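PDB 4ZN4: sqt1 from Chaetomium thermophilum, which probably acts as a dedicated WD-repeat chaperone that captures a nascent ribosomal protein, thought to be Rpl10 (uL16), during ribosome biogenesis. Local coordinates for residues D406-F411 with P466-H471; E260-H265 with A297-L302; A412-L417 with G462-G467. All coordinates share one frame; numbering follows the deposited sequence.

All three contacts join neighbouring blades of a beta-propeller built from eight four-stranded antiparallel sheets. Interaction 2 comes first along the chain: residues 260-265, a turn running into strand 264-268, meet the linker 297-302 that leads into the blade 302-374. Interactions 1 and 3 follow together, centres about 7 Å apart, both between the blade 381-417 and the long loop separating strands 453-458 and 491-496 of the next blade. They share Pro466 and Gly467, so one loop lies across the hairpin connection in interaction 1 and the outermost strand in interaction 3. Interaction 2 is centred about 28 Å from interaction 1. Two different pairs of neighbouring blades are thus joined, at separate places.

Interaction 1: residues D406-F411 with P466-H471; sequences DTSRSF and PGTLPH
Thr468 sets its two side-chain branches to different uses against the type I turn Asp406-Arg409. With OG1 between the backbone N and the carbonyl carbon (chi1 74°), the hydroxyl faces the carboxylate while the methyl faces Ser408. OG1 lies 2.8 Å from Asp406 OD2, a probable hydrogen bond, though the proton has another acceptor within reach; Thr468 OG1 itself accepts from Gly465 N. Thr468 CG2 comes within 3.2 Å of Ser408 OG. Arg409 crosses Thr468 at roughly a right angle, its CD 4.2 Å from Pro466 CD. Its guanidinium then turns back and grips Asp406 side-on, NE and NH1 each 2.8 Å from OD2. That oxygen lies in the guanidinium plane; NE uses its anti lone pair, whereas NH1 reaches it from above the carboxylate plane. Two waters bridge the segments, one donating to both Ser408 O and Pro466 O, the other joining Ser408 OG to Gly467 O. The turn between strands 402-406 and 412-417 of one propeller blade thus meets the long loop of the next. With Arg409 on OD2, possibly joined by the Thr468 hydroxyl, and Arg414 in a salt bridge to OD1, arginines hold both oxygens, probably favouring ionised Asp406 and fixing its rotation.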
# COMPACT_ATOMS: atom_id res chain seq x y z
N ASP A 406 12.80 -5.81 15.30
CA ASP A 406 12.44 -7.16 15.76
C ASP A 406 11.20 -7.05 16.64
O ASP A 406 11.29 -6.59 17.79
CB ASP A 406 13.59 -7.78 16.58
CG ASP A 406 14.64 -8.48 15.71
OD1 ASP A 406 14.49 -8.47 14.47
OD2 ASP A 406 15.59 -9.09 16.27
N THR A 407 10.07 -7.50 16.12
CA THR A 407 8.79 -7.23 16.78
C THR A 407 8.62 -7.96 18.12
O THR A 407 7.81 -7.55 18.97
CB THR A 407 7.61 -7.60 15.87
OG1 THR A 407 7.66 -9.01 15.61
CG2 THR A 407 7.66 -6.83 14.49
N SER A 408 9.33 -9.07 18.30
CA SER A 408 9.18 -9.81 19.55
C SER A 408 10.25 -9.40 20.58
O SER A 408 10.37 -10.03 21.63
CB SER A 408 9.27 -11.32 19.30
OG SER A 408 10.56 -11.65 18.82
N ARG A 409 11.04 -8.38 20.25
CA ARG A 409 12.08 -7.92 21.17
C ARG A 409 11.94 -6.44 21.46
O ARG A 409 12.92 -5.69 21.40
CB ARG A 409 13.47 -8.21 20.58
CG ARG A 409 13.71 -9.71 20.37
CD ARG A 409 15.21 -10.03 20.20
NE ARG A 409 15.78 -9.29 19.09
CZ ARG A 409 16.65 -8.29 19.22
NH1 ARG A 409 17.11 -7.68 18.13
NH2 ARG A 409 17.06 -7.88 20.42
N SER A 410 10.71 -6.04 21.80
CA SER A 410 10.35 -4.63 22.01
C SER A 410 10.80 -3.76 20.84
O SER A 410 11.19 -2.61 21.02
CB SER A 410 10.95 -4.11 23.33
OG SER A 410 10.51 -2.80 23.66
N PHE A 411 10.73 -4.31 19.62
CA PHE A 411 11.10 -3.57 18.42
C PHE A 411 12.53 -3.02 18.51
O PHE A 411 12.82 -1.92 18.05
CB PHE A 411 10.06 -2.46 18.13
CG PHE A 411 8.71 -3.02 17.73
CD1 PHE A 411 7.84 -3.51 18.69
CD2 PHE A 411 8.34 -3.11 16.39
CE1 PHE A 411 6.58 -4.05 18.33
CE2 PHE A 411 7.09 -3.66 16.02
CZ PHE A 411 6.22 -4.13 16.99
N PRO A 466 17.03 -13.60 20.89
CA PRO A 466 16.25 -14.82 21.12
C PRO A 466 14.89 -14.82 20.40
O PRO A 466 14.12 -13.85 20.51
CB PRO A 466 16.08 -14.84 22.65
CG PRO A 466 17.32 -14.07 23.16
CD PRO A 466 17.51 -12.97 22.14
N GLY A 467 14.62 -15.91 19.69
CA GLY A 467 13.38 -16.03 18.94
C GLY A 467 13.30 -15.29 17.60
O GLY A 467 12.27 -15.37 16.92
N THR A 468 14.35 -14.58 17.20
CA THR A 468 14.30 -13.85 15.92
C THR A 468 15.45 -14.21 14.96
O THR A 468 15.74 -13.49 14.01
CB THR A 468 14.30 -12.32 16.14
OG1 THR A 468 15.61 -11.88 16.53
CG2 THR A 468 13.30 -11.93 17.21
N LEU A 469 16.14 -15.31 15.25
CA LEU A 469 17.14 -15.83 14.34
C LEU A 469 16.42 -16.57 13.23
O LEU A 469 15.37 -17.16 13.46
CB LEU A 469 18.12 -16.76 15.06
CG LEU A 469 19.08 -16.01 15.99
CD1 LEU A 469 19.76 -16.94 17.00
CD2 LEU A 469 20.11 -15.25 15.15
N PRO A 470 16.90 -16.45 11.98
CA PRO A 470 16.29 -17.30 10.96
C PRO A 470 16.68 -18.74 11.30
O PRO A 470 17.66 -18.90 12.03
CB PRO A 470 16.94 -16.83 9.65
CG PRO A 470 17.81 -15.65 10.03
CD PRO A 470 18.12 -15.79 11.49
N HIS A 471 16.00 -19.76 10.78
CA HIS A 471 16.42 -21.13 11.13
C HIS A 471 17.77 -21.42 10.44
O HIS A 471 18.33 -22.52 10.50
CB HIS A 471 15.35 -22.15 10.75
CG HIS A 471 15.17 -22.32 9.27
ND1 HIS A 471 15.67 -23.40 8.57
CD2 HIS A 471 14.53 -21.54 8.36
CE1 HIS A 471 15.35 -23.28 7.29
NE2 HIS A 471 14.66 -22.16 7.14
O HOH W 1 11.83 -12.55 21.64
O HOH W 2 10.03 -14.26 17.96

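Interaction 2: residues E260-H265 with A297-L302; sequences EDESLH and AVEGGL
The flat carboxylate of Glu262 lies with one face over the backbone of the turn Val298-Gly301. Val298 O sits above that face, 3.3 Å from Glu262 CD, and Gly300 N approaches OE2 from the same side, well out of the carboxylate plane. This last pair is a weak hydrogen bond of 3.4 Å (N-H...O angle 145°). Beyond OE1 lies the more distant methyl of Ala297. Glu262 reaches this position with CG anti to its own carbonyl carbon (chi1 -55°) and the chain extended beyond, which also brings CG to 3.2 Å from Val298 O. The type II turn beneath is closed by its own bond, Gly301 N to Val298 O. Gly301 in turn brings its CA within 3.4 Å of Glu260 O. The CD1 methyl of Leu302 rests 3.7 Å from both Glu262 O and Ser263 O, and the side chain also packs on Val258 and Val316, the apolar part. A water accepts from Val298 N and donates to Glu262 O. The 259-264 connection of one propeller blade thereby packs on the linker into strand 302-307 of the next. A single weak bond crosses to the carboxylate, which otherwise rests on the turn by contact, and the like charge of Glu299, 6.5 Å away between OE2 atoms, would probably be slightly unfavourable for Glu262.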
# COMPACT_ATOMS: atom_id res chain seq x y z
N GLU A 260 -2.74 13.40 8.37
CA GLU A 260 -1.85 14.56 8.53
C GLU A 260 -2.08 15.31 9.83
O GLU A 260 -1.19 16.01 10.32
CB GLU A 260 -2.02 15.52 7.36
CG GLU A 260 -1.17 15.21 6.15
CD GLU A 260 -1.55 16.05 4.95
OE1 GLU A 260 -1.99 17.20 5.15
OE2 GLU A 260 -1.39 15.56 3.81
N ASP A 261 -3.29 15.21 10.38
CA ASP A 261 -3.59 15.89 11.63
C ASP A 261 -3.10 15.12 12.85
O ASP A 261 -3.46 15.49 13.98
CB ASP A 261 -5.10 16.19 11.73
CG ASP A 261 -5.93 14.98 12.19
OD1 ASP A 261 -5.42 13.84 12.26
OD2 ASP A 261 -7.13 15.19 12.49
N GLU A 262 -2.36 14.04 12.61
CA GLU A 262 -1.65 13.25 13.63
C GLU A 262 -2.53 12.21 14.34
O GLU A 262 -2.08 11.56 15.29
CB GLU A 262 -0.98 14.19 14.67
CG GLU A 262 -0.04 15.23 14.05
CD GLU A 262 0.48 16.28 15.04
OE1 GLU A 262 0.34 16.10 16.27
OE2 GLU A 262 1.06 17.28 14.55
N SER A 263 -3.76 12.02 13.85
CA SER A 263 -4.68 11.08 14.51
C SER A 263 -4.60 9.68 13.90
O SER A 263 -4.32 9.51 12.72
CB SER A 263 -6.14 11.57 14.44
OG SER A 263 -6.51 11.93 13.12
N LEU A 264 -4.86 8.69 14.75
CA LEU A 264 -5.05 7.28 14.35
C LEU A 264 -6.44 6.82 14.79
O LEU A 264 -6.80 7.00 15.95
CB LEU A 264 -3.97 6.39 14.97
CG LEU A 264 -4.22 4.87 15.01
CD1 LEU A 264 -4.13 4.21 13.62
CD2 LEU A 264 -3.29 4.17 15.99
N HIS A 265 -7.24 6.27 13.88
CA HIS A 265 -8.51 5.66 14.25
C HIS A 265 -8.57 4.24 13.68
O HIS A 265 -8.17 4.01 12.56
CB HIS A 265 -9.70 6.51 13.75
CG HIS A 265 -9.75 7.89 14.37
ND1 HIS A 265 -10.13 8.09 15.68
CD2 HIS A 265 -9.43 9.10 13.88
CE1 HIS A 265 -10.05 9.38 15.97
NE2 HIS A 265 -9.62 10.02 14.88
N ALA A 297 1.50 11.63 20.04
CA ALA A 297 1.46 12.66 19.02
C ALA A 297 2.78 12.75 18.24
O ALA A 297 3.86 12.90 18.82
CB ALA A 297 1.11 14.02 19.66
N VAL A 298 2.67 12.68 16.92
CA VAL A 298 3.83 12.79 16.06
C VAL A 298 3.75 14.13 15.35
O VAL A 298 2.98 14.28 14.41
CB VAL A 298 3.90 11.65 15.02
CG1 VAL A 298 5.03 11.89 14.02
CG2 VAL A 298 4.06 10.32 15.73
N GLU A 299 4.51 15.11 15.84
CA GLU A 299 4.46 16.44 15.26
C GLU A 299 4.84 16.40 13.78
O GLU A 299 5.84 15.82 13.40
CB GLU A 299 5.38 17.41 16.01
CG GLU A 299 5.09 18.87 15.70
CD GLU A 299 6.26 19.79 16.00
OE1 GLU A 299 6.86 19.66 17.09
OE2 GLU A 299 6.56 20.66 15.16
N GLY A 300 4.00 16.99 12.94
CA GLY A 300 4.17 16.95 11.50
C GLY A 300 3.26 15.96 10.76
O GLY A 300 3.15 16.01 9.54
N GLY A 301 2.59 15.07 11.50
CA GLY A 301 1.61 14.18 10.89
C GLY A 301 2.04 12.73 10.69
O GLY A 301 3.21 12.38 10.90
N LEU A 302 1.07 11.89 10.32
CA LEU A 302 1.26 10.47 10.01
C LEU A 302 1.05 10.18 8.53
O LEU A 302 0.14 10.75 7.92
CB LEU A 302 0.31 9.61 10.84
CG LEU A 302 0.42 9.75 12.35
CD1 LEU A 302 -0.69 8.99 13.05
CD2 LEU A 302 1.82 9.24 12.81
O HOH W 3 0.52 11.05 15.87

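Interaction 3: residues A412-L417 with G462-G467; sequences ALRRHL and GTAGPG
Two hydrogen bonds from Thr463 secure the loop to consecutive carbonyls of strand 412-417. Its backbone N donates to Arg414 O at 2.8 Å, in the carbonyl plane and on a lone pair (N-H...O angle 149°). Its hydroxyl, placed between the backbone N and the carbonyl carbon (chi1 50°), donates to Leu413 O at 2.7 Å, tilted somewhat from that carbonyl's plane. Two CA-H...O contacts supplement them. Gly462 CA comes to 3.2 Å from Arg414 O, and Arg414 CA is directed at Thr463 O over 3.4 Å in a straighter approach (158° at the hydrogen).

Arg414 sends its side chain, extended as far as NE, along the loop, where the methyl of Ala464 covers one face of the guanidinium, 3.7 Å from NH2. The rim of the group is taken up by polar partners: a salt bridge from NH2 to Asp406, and hydrogen bonds to the backbone oxygens of Thr468 and Arg460. This buried arginine therefore has both a counter-charge and carbonyls to satisfy it. Arg415 bends at its third torsion and lays one face of its guanidinium against Gly462, with NH2 3.0 Å from Gly462 N; both are donors, so this is contact without a bond.

Arg414 and Arg415 both face Val404, a classic beta bulge. The arrangement as a whole belongs to the WD-repeat propeller: the outermost strand of one four-stranded blade, bulged here, is met along its edge by a long inter-strand loop from the next blade.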
# COMPACT_ATOMS: atom_id res chain seq x y z
N ALA A 412 13.41 -3.81 19.12
CA ALA A 412 14.84 -3.56 19.04
C ALA A 412 15.25 -3.42 17.56
O ALA A 412 14.64 -4.04 16.66
CB ALA A 412 15.61 -4.68 19.73
N LEU A 413 16.24 -2.56 17.30
CA LEU A 413 16.71 -2.37 15.93
C LEU A 413 17.50 -3.58 15.44
O LEU A 413 18.40 -4.04 16.12
CB LEU A 413 17.57 -1.11 15.83
CG LEU A 413 18.08 -0.76 14.43
CD1 LEU A 413 16.92 -0.38 13.52
CD2 LEU A 413 19.05 0.40 14.53
N ARG A 414 17.14 -4.10 14.27
CA ARG A 414 17.84 -5.25 13.70
C ARG A 414 18.85 -4.76 12.65
O ARG A 414 19.97 -5.26 12.56
CB ARG A 414 16.86 -6.24 13.05
CG ARG A 414 17.50 -7.55 12.54
CD ARG A 414 16.52 -8.39 11.65
NE ARG A 414 17.02 -9.75 11.45
CZ ARG A 414 16.74 -10.79 12.24
NH1 ARG A 414 17.26 -11.98 11.97
NH2 ARG A 414 15.95 -10.65 13.30
N ARG A 415 18.44 -3.77 11.87
CA ARG A 415 19.31 -3.19 10.85
C ARG A 415 18.82 -1.83 10.39
O ARG A 415 17.61 -1.59 10.28
CB ARG A 415 19.46 -4.13 9.65
CG ARG A 415 20.58 -3.70 8.69
CD ARG A 415 20.98 -4.83 7.77
NE ARG A 415 22.00 -5.73 8.29
CZ ARG A 415 22.37 -6.87 7.70
NH1 ARG A 415 21.77 -7.27 6.59
NH2 ARG A 415 23.32 -7.62 8.24
N HIS A 416 19.76 -0.92 10.17
CA HIS A 416 19.44 0.39 9.61
C HIS A 416 20.16 0.46 8.28
O HIS A 416 21.39 0.66 8.22
CB HIS A 416 19.89 1.53 10.55
CG HIS A 416 19.46 2.89 10.10
ND1 HIS A 416 19.93 4.04 10.69
CD2 HIS A 416 18.58 3.29 9.14
CE1 HIS A 416 19.38 5.10 10.10
NE2 HIS A 416 18.56 4.67 9.16
N LEU A 417 19.40 0.26 7.21
CA LEU A 417 19.95 0.31 5.87
C LEU A 417 19.97 1.75 5.36
O LEU A 417 19.03 2.21 4.73
CB LEU A 417 19.12 -0.57 4.93
CG LEU A 417 19.00 -2.06 5.27
CD1 LEU A 417 18.02 -2.74 4.34
CD2 LEU A 417 20.33 -2.72 5.13
N GLY A 462 21.91 -8.81 10.57
CA GLY A 462 21.81 -7.70 11.52
C GLY A 462 21.83 -8.17 12.96
O GLY A 462 22.16 -9.33 13.25
N THR A 463 21.46 -7.28 13.88
CA THR A 463 21.45 -7.61 15.31
C THR A 463 20.14 -8.27 15.68
O THR A 463 19.11 -7.61 15.85
CB THR A 463 21.67 -6.36 16.20
OG1 THR A 463 20.78 -5.31 15.79
CG2 THR A 463 23.11 -5.86 16.09
N ALA A 464 20.17 -9.60 15.78
CA ALA A 464 18.99 -10.37 16.14
C ALA A 464 19.06 -10.72 17.61
O ALA A 464 19.96 -10.25 18.33
CB ALA A 464 18.90 -11.65 15.28
N GLY A 465 18.11 -11.53 18.08
CA GLY A 465 18.11 -11.95 19.46
C GLY A 465 17.26 -13.18 19.63
O GLY A 465 16.78 -13.75 18.63
N PRO A 466 17.03 -13.60 20.89
CA PRO A 466 16.25 -14.82 21.12
C PRO A 466 14.89 -14.82 20.40
O PRO A 466 14.12 -13.85 20.51
CB PRO A 466 16.08 -14.84 22.65
CG PRO A 466 17.32 -14.07 23.16
CD PRO A 466 17.51 -12.97 22.14
N GLY A 467 14.62 -15.91 19.69
CA GLY A 467 13.38 -16.03 18.94
C GLY A 467 13.30 -15.29 17.60
O GLY A 467 12.27 -15.37 16.92